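Local coordinates for protein M157 (PDB 2NYK) that serves as a viral MHC class I-like ligand recognised by Ly49 receptors of natural killer cells, at residues A[25-30]-A[35-40]; A[43-48]-A[225-230]; A[80-85]-A[114-119]; A[192-197]-A[239-244]. The protein carries 1 engineered substitution. All blocks are in the same frame, centred on the assembly; numbering follows the deposited sequence.

Interaction 1: residues A[25-30]-A[35-40]; sequences FEVTVT and HKRTIS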
# COMPACT_ATOMS: atom_id res chain seq x y z
N PHE A 25 2.10 9.09 0.60
CA PHE A 25 2.02 9.72 -0.71
C PHE A 25 3.40 9.64 -1.31
O PHE A 25 4.38 10.06 -0.66
CB PHE A 25 1.64 11.20 -0.57
CG PHE A 25 0.36 11.44 0.16
CD1 PHE A 25 -0.85 11.47 -0.54
CD2 PHE A 25 0.36 11.66 1.54
CE1 PHE A 25 -2.05 11.70 0.13
CE2 PHE A 25 -0.80 11.89 2.22
CZ PHE A 25 -2.02 11.94 1.52
N GLU A 26 3.52 9.11 -2.53
CA GLU A 26 4.84 8.97 -3.12
C GLU A 26 4.85 9.43 -4.57
O GLU A 26 3.94 9.13 -5.34
CB GLU A 26 5.31 7.52 -3.01
CG GLU A 26 6.66 7.25 -3.65
CD GLU A 26 7.22 5.90 -3.23
OE1 GLU A 26 8.17 5.41 -3.86
OE2 GLU A 26 6.71 5.31 -2.26
N VAL A 27 5.90 10.15 -4.97
CA VAL A 27 6.04 10.57 -6.35
C VAL A 27 7.47 10.32 -6.79
O VAL A 27 8.42 10.65 -6.08
CB VAL A 27 5.70 12.08 -6.56
CG1 VAL A 27 5.90 12.47 -8.02
CG2 VAL A 27 4.27 12.37 -6.14
N THR A 28 7.60 9.73 -7.98
CA THR A 28 8.89 9.47 -8.59
C THR A 28 8.92 10.16 -9.95
O THR A 28 7.97 10.06 -10.73
CB THR A 28 9.14 7.96 -8.75
OG1 THR A 28 9.12 7.34 -7.46
CG2 THR A 28 10.48 7.72 -9.40
N VAL A 29 10.00 10.89 -10.20
CA VAL A 29 10.24 11.53 -11.49
C VAL A 29 11.61 11.06 -12.02
O VAL A 29 12.59 11.07 -11.28
CB VAL A 29 10.18 13.07 -11.36
CG1 VAL A 29 10.76 13.74 -12.58
CG2 VAL A 29 8.75 13.54 -11.14
N THR A 30 11.66 10.62 -13.27
CA THR A 30 12.92 10.16 -13.88
C THR A 30 13.22 10.98 -15.12
O THR A 30 12.30 11.41 -15.81
CB THR A 30 12.88 8.64 -14.25
OG1 THR A 30 12.41 7.87 -13.14
CG2 THR A 30 14.26 8.12 -14.66
N HIS A 35 7.33 9.05 -14.93
CA HIS A 35 6.90 9.44 -13.59
C HIS A 35 5.83 8.49 -13.04
O HIS A 35 5.23 7.70 -13.78
CB HIS A 35 6.40 10.89 -13.54
CG HIS A 35 5.25 11.15 -14.46
ND1 HIS A 35 4.00 10.60 -14.26
CD2 HIS A 35 5.16 11.89 -15.60
CE1 HIS A 35 3.19 11.00 -15.23
NE2 HIS A 35 3.87 11.78 -16.06
N LYS A 36 5.62 8.57 -11.72
CA LYS A 36 4.62 7.76 -11.06
C LYS A 36 4.22 8.43 -9.75
O LYS A 36 5.07 8.88 -9.00
CB LYS A 36 5.15 6.34 -10.81
CG LYS A 36 4.11 5.39 -10.22
CD LYS A 36 4.71 4.01 -9.90
CE LYS A 36 4.69 3.09 -11.14
NZ LYS A 36 5.30 1.73 -10.90
N ARG A 37 2.92 8.47 -9.50
CA ARG A 37 2.34 8.99 -8.27
C ARG A 37 1.49 7.89 -7.67
O ARG A 37 0.72 7.25 -8.38
CB ARG A 37 1.44 10.20 -8.56
CG ARG A 37 2.18 11.45 -9.00
CD ARG A 37 1.23 12.37 -9.74
NE ARG A 37 0.99 11.92 -11.11
CZ ARG A 37 -0.02 12.32 -11.89
NH1 ARG A 37 -0.95 13.17 -11.43
NH2 ARG A 37 -0.11 11.86 -13.12
N THR A 38 1.59 7.70 -6.36
CA THR A 38 0.84 6.64 -5.69
C THR A 38 0.35 7.05 -4.31
O THR A 38 0.91 7.94 -3.66
CB THR A 38 1.65 5.33 -5.51
OG1 THR A 38 2.74 5.56 -4.61
CG2 THR A 38 2.19 4.81 -6.82
N ILE A 39 -0.72 6.39 -3.87
CA ILE A 39 -1.23 6.58 -2.53
C ILE A 39 -1.39 5.19 -1.95
O ILE A 39 -1.95 4.31 -2.62
CB ILE A 39 -2.60 7.29 -2.51
CG1 ILE A 39 -2.52 8.70 -3.11
CG2 ILE A 39 -3.14 7.38 -1.04
CD1 ILE A 39 -3.88 9.30 -3.26
N SER A 40 -0.92 5.01 -0.72
CA SER A 40 -1.07 3.77 0.02
C SER A 40 -1.65 4.18 1.37
O SER A 40 -1.58 5.36 1.74
CB SER A 40 0.30 3.12 0.24
OG SER A 40 1.04 3.13 -0.99
O HOH W 1 5.20 6.75 -6.98

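Interaction 2: residues A[43-48]-A[225-230]; sequences NGRPVV and DCQILT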
# COMPACT_ATOMS: atom_id res chain seq x y z
N ASN A 43 0.64 1.87 5.64
CA ASN A 43 1.93 1.31 5.21
C ASN A 43 1.79 0.00 4.39
O ASN A 43 2.64 -0.89 4.47
CB ASN A 43 2.86 1.14 6.43
CG ASN A 43 4.32 1.05 6.05
OD1 ASN A 43 4.79 1.70 5.09
ND2 ASN A 43 5.06 0.24 6.79
N GLY A 44 0.73 -0.09 3.58
CA GLY A 44 0.50 -1.28 2.75
C GLY A 44 0.83 -1.00 1.31
O GLY A 44 1.51 -0.03 1.01
N ARG A 45 0.32 -1.83 0.40
CA ARG A 45 0.56 -1.62 -1.03
C ARG A 45 -0.26 -0.43 -1.50
O ARG A 45 -1.20 -0.03 -0.84
CB ARG A 45 0.12 -2.86 -1.84
CG ARG A 45 0.35 -4.21 -1.15
CD ARG A 45 1.82 -4.61 -0.97
NE ARG A 45 2.55 -4.65 -2.25
CZ ARG A 45 2.64 -5.70 -3.08
NH1 ARG A 45 2.03 -6.87 -2.85
NH2 ARG A 45 3.35 -5.56 -4.21
N PRO A 46 0.11 0.17 -2.64
CA PRO A 46 -0.66 1.28 -3.14
C PRO A 46 -2.08 0.92 -3.52
O PRO A 46 -2.35 -0.16 -4.06
CB PRO A 46 0.12 1.73 -4.38
CG PRO A 46 1.57 1.31 -4.07
CD PRO A 46 1.34 -0.05 -3.43
N VAL A 47 -2.98 1.83 -3.23
CA VAL A 47 -4.40 1.64 -3.58
C VAL A 47 -4.86 2.62 -4.68
O VAL A 47 -5.98 2.53 -5.21
CB VAL A 47 -5.31 1.73 -2.33
CG1 VAL A 47 -5.05 0.51 -1.41
CG2 VAL A 47 -5.10 3.03 -1.61
N VAL A 48 -3.97 3.56 -5.01
CA VAL A 48 -4.18 4.52 -6.11
C VAL A 48 -2.85 4.74 -6.82
O VAL A 48 -1.85 5.07 -6.16
CB VAL A 48 -4.70 5.92 -5.60
CG1 VAL A 48 -4.96 6.87 -6.81
CG2 VAL A 48 -5.97 5.77 -4.78
N ASP A 225 -6.42 -3.49 -6.53
CA ASP A 225 -7.55 -4.27 -6.02
C ASP A 225 -7.24 -5.57 -5.27
O ASP A 225 -8.07 -6.03 -4.51
CB ASP A 225 -8.56 -4.53 -7.13
CG ASP A 225 -9.31 -3.29 -7.51
OD1 ASP A 225 -9.89 -2.65 -6.62
OD2 ASP A 225 -9.31 -2.93 -8.69
N CYS A 226 -6.09 -6.18 -5.52
CA CYS A 226 -5.79 -7.44 -4.85
C CYS A 226 -4.33 -7.86 -4.96
O CYS A 226 -3.57 -7.34 -5.75
CB CYS A 226 -6.68 -8.57 -5.39
SG CYS A 226 -6.29 -9.06 -7.05
N GLN A 227 -3.95 -8.82 -4.13
CA GLN A 227 -2.60 -9.35 -4.17
C GLN A 227 -2.68 -10.83 -4.37
O GLN A 227 -3.49 -11.51 -3.72
CB GLN A 227 -1.89 -9.08 -2.87
CG GLN A 227 -1.85 -7.64 -2.40
CD GLN A 227 -1.09 -7.55 -1.11
OE1 GLN A 227 0.11 -7.86 -1.05
NE2 GLN A 227 -1.80 -7.22 -0.05
N ILE A 228 -1.84 -11.35 -5.25
CA ILE A 228 -1.80 -12.78 -5.47
C ILE A 228 -0.35 -13.21 -5.32
O ILE A 228 0.52 -12.86 -6.14
CB ILE A 228 -2.39 -13.18 -6.85
CG1 ILE A 228 -3.85 -12.68 -6.97
CG2 ILE A 228 -2.27 -14.71 -7.05
CD1 ILE A 228 -4.52 -12.98 -8.30
N LEU A 229 -0.10 -13.95 -4.24
CA LEU A 229 1.24 -14.44 -3.95
C LEU A 229 1.30 -15.95 -4.13
O LEU A 229 0.53 -16.70 -3.51
CB LEU A 229 1.70 -14.02 -2.55
CG LEU A 229 2.31 -12.62 -2.37
CD1 LEU A 229 1.35 -11.44 -2.72
CD2 LEU A 229 2.79 -12.49 -0.92
N THR A 230 2.18 -16.39 -5.02
CA THR A 230 2.31 -17.80 -5.38
C THR A 230 3.70 -18.29 -4.99
O THR A 230 4.69 -17.62 -5.26
CB THR A 230 2.12 -17.99 -6.91
OG1 THR A 230 0.88 -17.43 -7.34
CG2 THR A 230 2.19 -19.48 -7.30

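Interaction 3: residues A[80-85]-A[114-119]; sequences KMRLNN and VYHTTD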
# COMPACT_ATOMS: atom_id res chain seq x y z
N LYS A 80 5.03 16.42 -7.82
CA LYS A 80 5.57 16.09 -9.12
C LYS A 80 6.20 17.31 -9.81
O LYS A 80 7.34 17.23 -10.27
CB LYS A 80 4.52 15.43 -10.02
CG LYS A 80 5.16 14.60 -11.12
CD LYS A 80 4.15 13.97 -12.05
CE LYS A 80 3.63 14.98 -13.04
NZ LYS A 80 2.75 14.34 -14.06
N MET A 81 5.48 18.43 -9.86
CA MET A 81 6.00 19.65 -10.50
C MET A 81 7.26 20.14 -9.82
O MET A 81 8.22 20.54 -10.48
CB MET A 81 4.94 20.76 -10.51
CG MET A 81 3.72 20.42 -11.34
SD MET A 81 2.53 21.76 -11.53
CE MET A 81 1.88 21.94 -9.87
N ARG A 82 7.25 20.09 -8.49
CA ARG A 82 8.39 20.44 -7.66
C ARG A 82 9.63 19.62 -7.99
O ARG A 82 10.73 20.18 -8.12
CB ARG A 82 8.04 20.24 -6.20
CG ARG A 82 9.13 20.56 -5.23
CD ARG A 82 8.77 19.94 -3.91
NE ARG A 82 9.70 20.29 -2.86
CZ ARG A 82 9.88 19.57 -1.76
NH1 ARG A 82 9.17 18.45 -1.57
NH2 ARG A 82 10.77 19.97 -0.85
N LEU A 83 9.46 18.30 -8.12
CA LEU A 83 10.57 17.40 -8.44
C LEU A 83 11.10 17.61 -9.85
O LEU A 83 12.31 17.57 -10.06
CB LEU A 83 10.18 15.93 -8.25
CG LEU A 83 9.68 15.36 -6.91
CD1 LEU A 83 9.82 13.86 -6.95
CD2 LEU A 83 10.41 15.94 -5.69
N ASN A 84 10.20 17.83 -10.81
CA ASN A 84 10.57 18.19 -12.19
C ASN A 84 11.47 19.40 -12.22
O ASN A 84 12.47 19.42 -12.94
CB ASN A 84 9.34 18.50 -13.04
CG ASN A 84 8.50 17.29 -13.32
OD1 ASN A 84 9.01 16.23 -13.69
ND2 ASN A 84 7.18 17.44 -13.18
N ASN A 85 11.10 20.41 -11.44
CA ASN A 85 11.89 21.63 -11.29
C ASN A 85 13.28 21.35 -10.73
O ASN A 85 14.25 21.89 -11.23
CB ASN A 85 11.18 22.65 -10.40
CG ASN A 85 10.22 23.52 -11.18
OD1 ASN A 85 9.41 23.02 -11.99
ND2 ASN A 85 10.30 24.84 -10.94
N VAL A 114 9.15 12.61 6.02
CA VAL A 114 9.29 12.96 4.61
C VAL A 114 10.63 12.46 4.05
O VAL A 114 11.68 12.80 4.58
CB VAL A 114 9.17 14.49 4.43
CG1 VAL A 114 9.25 14.85 2.94
CG2 VAL A 114 7.87 15.01 5.09
N TYR A 115 10.58 11.66 2.98
CA TYR A 115 11.79 11.07 2.42
C TYR A 115 12.01 11.55 1.00
O TYR A 115 11.07 11.55 0.20
CB TYR A 115 11.68 9.55 2.42
CG TYR A 115 11.38 8.97 3.77
CD1 TYR A 115 12.40 8.72 4.68
CD2 TYR A 115 10.07 8.67 4.15
CE1 TYR A 115 12.14 8.18 5.95
CE2 TYR A 115 9.79 8.13 5.43
CZ TYR A 115 10.83 7.90 6.32
OH TYR A 115 10.59 7.35 7.57
N HIS A 116 13.24 11.96 0.71
CA HIS A 116 13.66 12.33 -0.63
C HIS A 116 14.81 11.41 -1.00
O HIS A 116 15.68 11.16 -0.17
CB HIS A 116 14.15 13.78 -0.66
CG HIS A 116 13.06 14.80 -0.55
ND1 HIS A 116 12.53 15.20 0.65
CD2 HIS A 116 12.40 15.50 -1.51
CE1 HIS A 116 11.58 16.09 0.44
NE2 HIS A 116 11.49 16.30 -0.86
N THR A 117 14.80 10.90 -2.23
CA THR A 117 15.85 9.99 -2.68
C THR A 117 16.30 10.34 -4.09
O THR A 117 15.46 10.53 -4.99
CB THR A 117 15.41 8.53 -2.66
OG1 THR A 117 14.99 8.18 -1.34
CG2 THR A 117 16.56 7.61 -3.06
N THR A 118 17.61 10.44 -4.25
CA THR A 118 18.24 10.59 -5.56
C THR A 118 19.31 9.50 -5.68
O THR A 118 19.56 8.76 -4.73
CB THR A 118 18.89 11.99 -5.73
OG1 THR A 118 20.02 12.11 -4.87
CG2 THR A 118 17.90 13.10 -5.41
N ASP A 119 19.94 9.41 -6.85
CA ASP A 119 20.97 8.40 -7.10
C ASP A 119 22.04 8.35 -6.01
O ASP A 119 22.37 7.26 -5.52
CB ASP A 119 21.62 8.62 -8.46
CG ASP A 119 20.65 8.41 -9.62
OD1 ASP A 119 20.92 8.95 -10.70
OD2 ASP A 119 19.62 7.71 -9.44

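Interaction 4: residues A[192-197]-A[239-244]; sequences TTCVVT and QRCYVT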
# COMPACT_ATOMS: atom_id res chain seq x y z
N THR A 192 4.56 -28.82 -5.87
CA THR A 192 3.60 -28.26 -4.93
C THR A 192 3.44 -26.76 -5.17
O THR A 192 4.43 -26.05 -5.40
CB THR A 192 4.07 -28.52 -3.50
OG1 THR A 192 4.19 -29.93 -3.29
CG2 THR A 192 3.11 -27.96 -2.49
N THR A 193 2.19 -26.27 -5.14
CA THR A 193 1.93 -24.85 -5.33
C THR A 193 1.01 -24.31 -4.25
O THR A 193 0.07 -25.00 -3.81
CB THR A 193 1.28 -24.57 -6.71
OG1 THR A 193 1.98 -25.31 -7.72
CG2 THR A 193 1.36 -23.07 -7.05
N CYS A 194 1.27 -23.08 -3.83
CA CYS A 194 0.37 -22.39 -2.92
C CYS A 194 0.12 -20.98 -3.41
O CYS A 194 1.05 -20.17 -3.47
CB CYS A 194 0.94 -22.39 -1.50
SG CYS A 194 -0.29 -21.86 -0.30
N VAL A 195 -1.12 -20.70 -3.81
CA VAL A 195 -1.52 -19.40 -4.32
C VAL A 195 -2.43 -18.75 -3.29
O VAL A 195 -3.52 -19.26 -2.99
CB VAL A 195 -2.26 -19.51 -5.67
CG1 VAL A 195 -2.66 -18.13 -6.16
CG2 VAL A 195 -1.42 -20.25 -6.72
N VAL A 196 -1.98 -17.62 -2.73
CA VAL A 196 -2.77 -16.88 -1.75
C VAL A 196 -3.29 -15.57 -2.34
O VAL A 196 -2.50 -14.78 -2.82
CB VAL A 196 -1.94 -16.64 -0.46
CG1 VAL A 196 -2.73 -15.84 0.57
CG2 VAL A 196 -1.51 -17.99 0.13
N THR A 197 -4.61 -15.37 -2.28
CA THR A 197 -5.32 -14.21 -2.81
C THR A 197 -5.92 -13.37 -1.69
O THR A 197 -6.62 -13.89 -0.79
CB THR A 197 -6.46 -14.65 -3.79
OG1 THR A 197 -5.91 -15.49 -4.80
CG2 THR A 197 -7.11 -13.44 -4.46
N GLN A 239 3.90 -30.27 3.16
CA GLN A 239 2.55 -30.64 3.59
C GLN A 239 1.76 -29.47 4.16
O GLN A 239 0.57 -29.61 4.42
CB GLN A 239 2.59 -31.81 4.60
CG GLN A 239 3.15 -33.12 4.03
CD GLN A 239 2.32 -33.66 2.87
OE1 GLN A 239 1.17 -34.08 3.04
NE2 GLN A 239 2.92 -33.66 1.67
N ARG A 240 2.44 -28.33 4.35
CA ARG A 240 1.83 -27.14 4.93
C ARG A 240 2.20 -25.86 4.16
O ARG A 240 3.34 -25.68 3.74
CB ARG A 240 2.25 -26.98 6.40
CG ARG A 240 1.62 -27.97 7.35
CD ARG A 240 2.63 -28.47 8.36
NE ARG A 240 3.74 -29.13 7.68
CZ ARG A 240 4.78 -29.71 8.28
NH1 ARG A 240 4.89 -29.73 9.61
NH2 ARG A 240 5.73 -30.28 7.54
N CYS A 241 1.20 -25.01 3.96
CA CYS A 241 1.40 -23.66 3.40
C CYS A 241 1.01 -22.68 4.49
O CYS A 241 -0.11 -22.70 4.99
CB CYS A 241 0.54 -23.45 2.15
SG CYS A 241 0.70 -21.78 1.45
N TYR A 242 1.97 -21.86 4.88
CA TYR A 242 1.79 -20.85 5.92
C TYR A 242 1.57 -19.47 5.31
O TYR A 242 2.18 -19.09 4.31
CB TYR A 242 3.02 -20.79 6.84
CG TYR A 242 3.27 -22.08 7.59
CD1 TYR A 242 3.95 -23.14 6.99
CD2 TYR A 242 2.83 -22.24 8.91
CE1 TYR A 242 4.19 -24.34 7.67
CE2 TYR A 242 3.06 -23.44 9.61
CZ TYR A 242 3.74 -24.48 8.97
OH TYR A 242 3.98 -25.66 9.63
N VAL A 243 0.67 -18.73 5.94
CA VAL A 243 0.39 -17.37 5.54
C VAL A 243 0.57 -16.48 6.75
O VAL A 243 -0.12 -16.64 7.74
CB VAL A 243 -1.05 -17.22 5.02
CG1 VAL A 243 -1.29 -15.78 4.59
CG2 VAL A 243 -1.32 -18.20 3.88
N THR A 244 1.48 -15.53 6.64
CA THR A 244 1.77 -14.62 7.75
C THR A 244 1.45 -13.21 7.31
O THR A 244 2.00 -12.72 6.32
CB THR A 244 3.25 -14.73 8.22
OG1 THR A 244 3.60 -16.12 8.40
CG2 THR A 244 3.47 -13.98 9.54

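Interaction 1: residues A[25-30]-A[35-40]
Glu26 and Thr38 face each other in a beta hairpin whose strands, 25-30 and 35-40, run antiparallel in the floor sheet of the MHC class I-like platform. They form a hydrogen-bonded pair: Glu26 N donates to Thr38 O at 3.1 Å, and Thr38 N donates back to Glu26 O at 2.9 Å. Two residues further on, Thr28 and Lys36 repeat the exchange, with Thr28 N 2.9 Å from Lys36 O. Between these rungs lies the non-hydrogen-bonded pair Val27 and Arg37, where the CA of Arg37 makes a C-H...O contact of 3.3 Å with Glu26 O.

Val27 and Arg37 project side by side from one face of the sheet. The CG2 methyl of Val27 lies 3.7 Å from Arg37 CG, so the aliphatic base of the arginine packs like a hydrocarbon. Further out its chain bends (chi3 -77°), carrying the guanidinium away from Val27 to a cation-pi contact with Trp50. On the same face Phe25 CD1 rests 4.1 Å from Ile39 CG1; helix 71-90 covers this side, bringing Phe75 to the Phe25 ring and Leu76 to Val27. Phe25, Val27, Val29 and Ile39 suit a surface buried beneath a helix.

The other face, with Glu26, Thr28, Lys36 and Thr38, is more polar. The extended chain of Glu26 takes its carboxylate to a salt bridge with Arg100 of the adjoining strand 96-106. Thr38 OG1, placed between its own backbone N and carbonyl carbon (chi1 66°), lies 3.6 Å from Glu26 CB.

Interaction 2: residues A[43-48]-A[225-230]
Arg45 and Gln227 approach with their flat ends turned steeply against each other, the guanidinium and amide planes standing 78° apart. Gln227 OE1 lies at the edge of the guanidinium, close to its plane, and accepts a hydrogen bond from Arg45 NH1 at 2.8 Å. Seen from the amide the approach is less regular, because the donor stands 40° out of the carbonyl plane. Arg45 reaches this position by folding its chain at chi2 and again at chi3 (-57°), which also lays its CG against the amide, 3.6 Å from Gln227 CD. Gln227 instead stretches straight beyond CG.

Second-shell partners orient both groups. Gln227 NE2 donates to the carbonyl oxygens of Ser200 and Val202, fixing the rotation of the amide and presenting OE1 to the arginine. Arg45 NH1 also forms a salt bridge with Asp220, so this one nitrogen serves two acceptors. A long cationic chain suits a site where the backbones stay far apart, the CA atoms of Arg45 and Gln227 being 8.9 Å from each other, and a glutamine can both donate and accept. The contact joins the loop leading into strand 46-51 of the platform to strand 227-233 of the beta-sandwich, a polar interdomain junction in an MHC class I-like fold.

Interaction 3: residues A[80-85]-A[114-119]
Arg82 and His116 meet where a helix of the MHC class I-like platform lies over its beta-sheet floor, Arg82 projecting from helix 71-90 and His116 rising from strand 109-118. The two side chains cross at about a right angle, and their guanidinium and imidazole planes are likewise nearly perpendicular, 86° apart. Arg82 NH1 lies at the edge of the imidazole, near the ring plane and 3.2 Å from His116 NE2. The second terminal nitrogen of the arginine, NH2, stays further off, 3.7 Å from the same NE2.

Reach explains why these residue types suit the site. The arginine leaves the helix with CG opposite its backbone N (chi1 180°) and remains extended as far as NE, spanning the gap between helix and sheet. His116 turns its ring up from the sheet to meet it. One turn back along the helix, Gln79 OE1 accepts a hydrogen bond from Arg82 NH1 and steadies the guanidinium. The positive charge so close by would probably disfavour a second proton on the imidazole.

The surroundings tie the pair to strands 96-106 and 122-128 of the floor. His116 packs on Val99, and Arg82 on Tyr101, both of strand 96-106, while the backbone of His116 bonds to Val123 of strand 122-128. On the same helix, Leu83 packs against Val29 of strand 21-30.

Interaction 4: residues A[192-197]-A[239-244]
Strands 192-197 and 241-244 run in roughly the same direction, facing each other without a hydrogen bond between them: the CA atoms of Cys194 and Cys241 are 6.5 Å apart, and those of Val196 and Val243 stand 8.0 Å apart. The spacing is too wide for neighbours in one sheet, and with the side chains directed at each other it is that of two facing layers drawn close by a disulfide.

The narrower end is closed by this bridge, with Cys194 SG bonded to Cys241 SG at 2.0 Å. Each sulfur lies opposite its own backbone N (chi1 -168° in Cys194, 178° in Cys241), so the two residues enter the bridge in nearly the same way. The torsion about the S-S bond, -89°, is close to the preferred right angle, and the link is therefore formed without evident twist strain. Two residues along, Val196 and Val243 reach toward each other tip to tip, their CG2 methyls 3.8 Å apart. Compact, beta-branched valines fill the space between layers and suit extended strands.

Further apolar groups surround this core: Leu208 and Val182 lie against Cys194, Phe204 and Val206 against Val196, and Trp249 against Val243. Cys194 and Val196 also bond through their backbones to Val231 and Leu229 of strand 227-233, which belongs to the same layer. A disulfide pinning two facing layers of a beta-sandwich is the hallmark of the immunoglobulin fold, here consistent with the alpha3-like domain of an MHC class I relative.

Interactions 1 and 3 belong to the platform and touch: 25-30 and 35-40 are strands of its floor, and 80-85 lies in the helix above them. Interaction 1 is buried and rests on backbone hydrogen bonds, whereas interaction 3 is a surface meeting of two polar side chains. Interaction 4 lies in the core of the beta-sandwich, on the opposite side of the chain's centre, and is covalent and apolar. Interaction 2, partly buried and polar, connects the two regions: 43-48 continues the sheet of interaction 1, with Val47 and Val48 both paired to Ile39 in a classic beta bulge, while Leu229 of 225-230 bonds to Val196 of interaction 4.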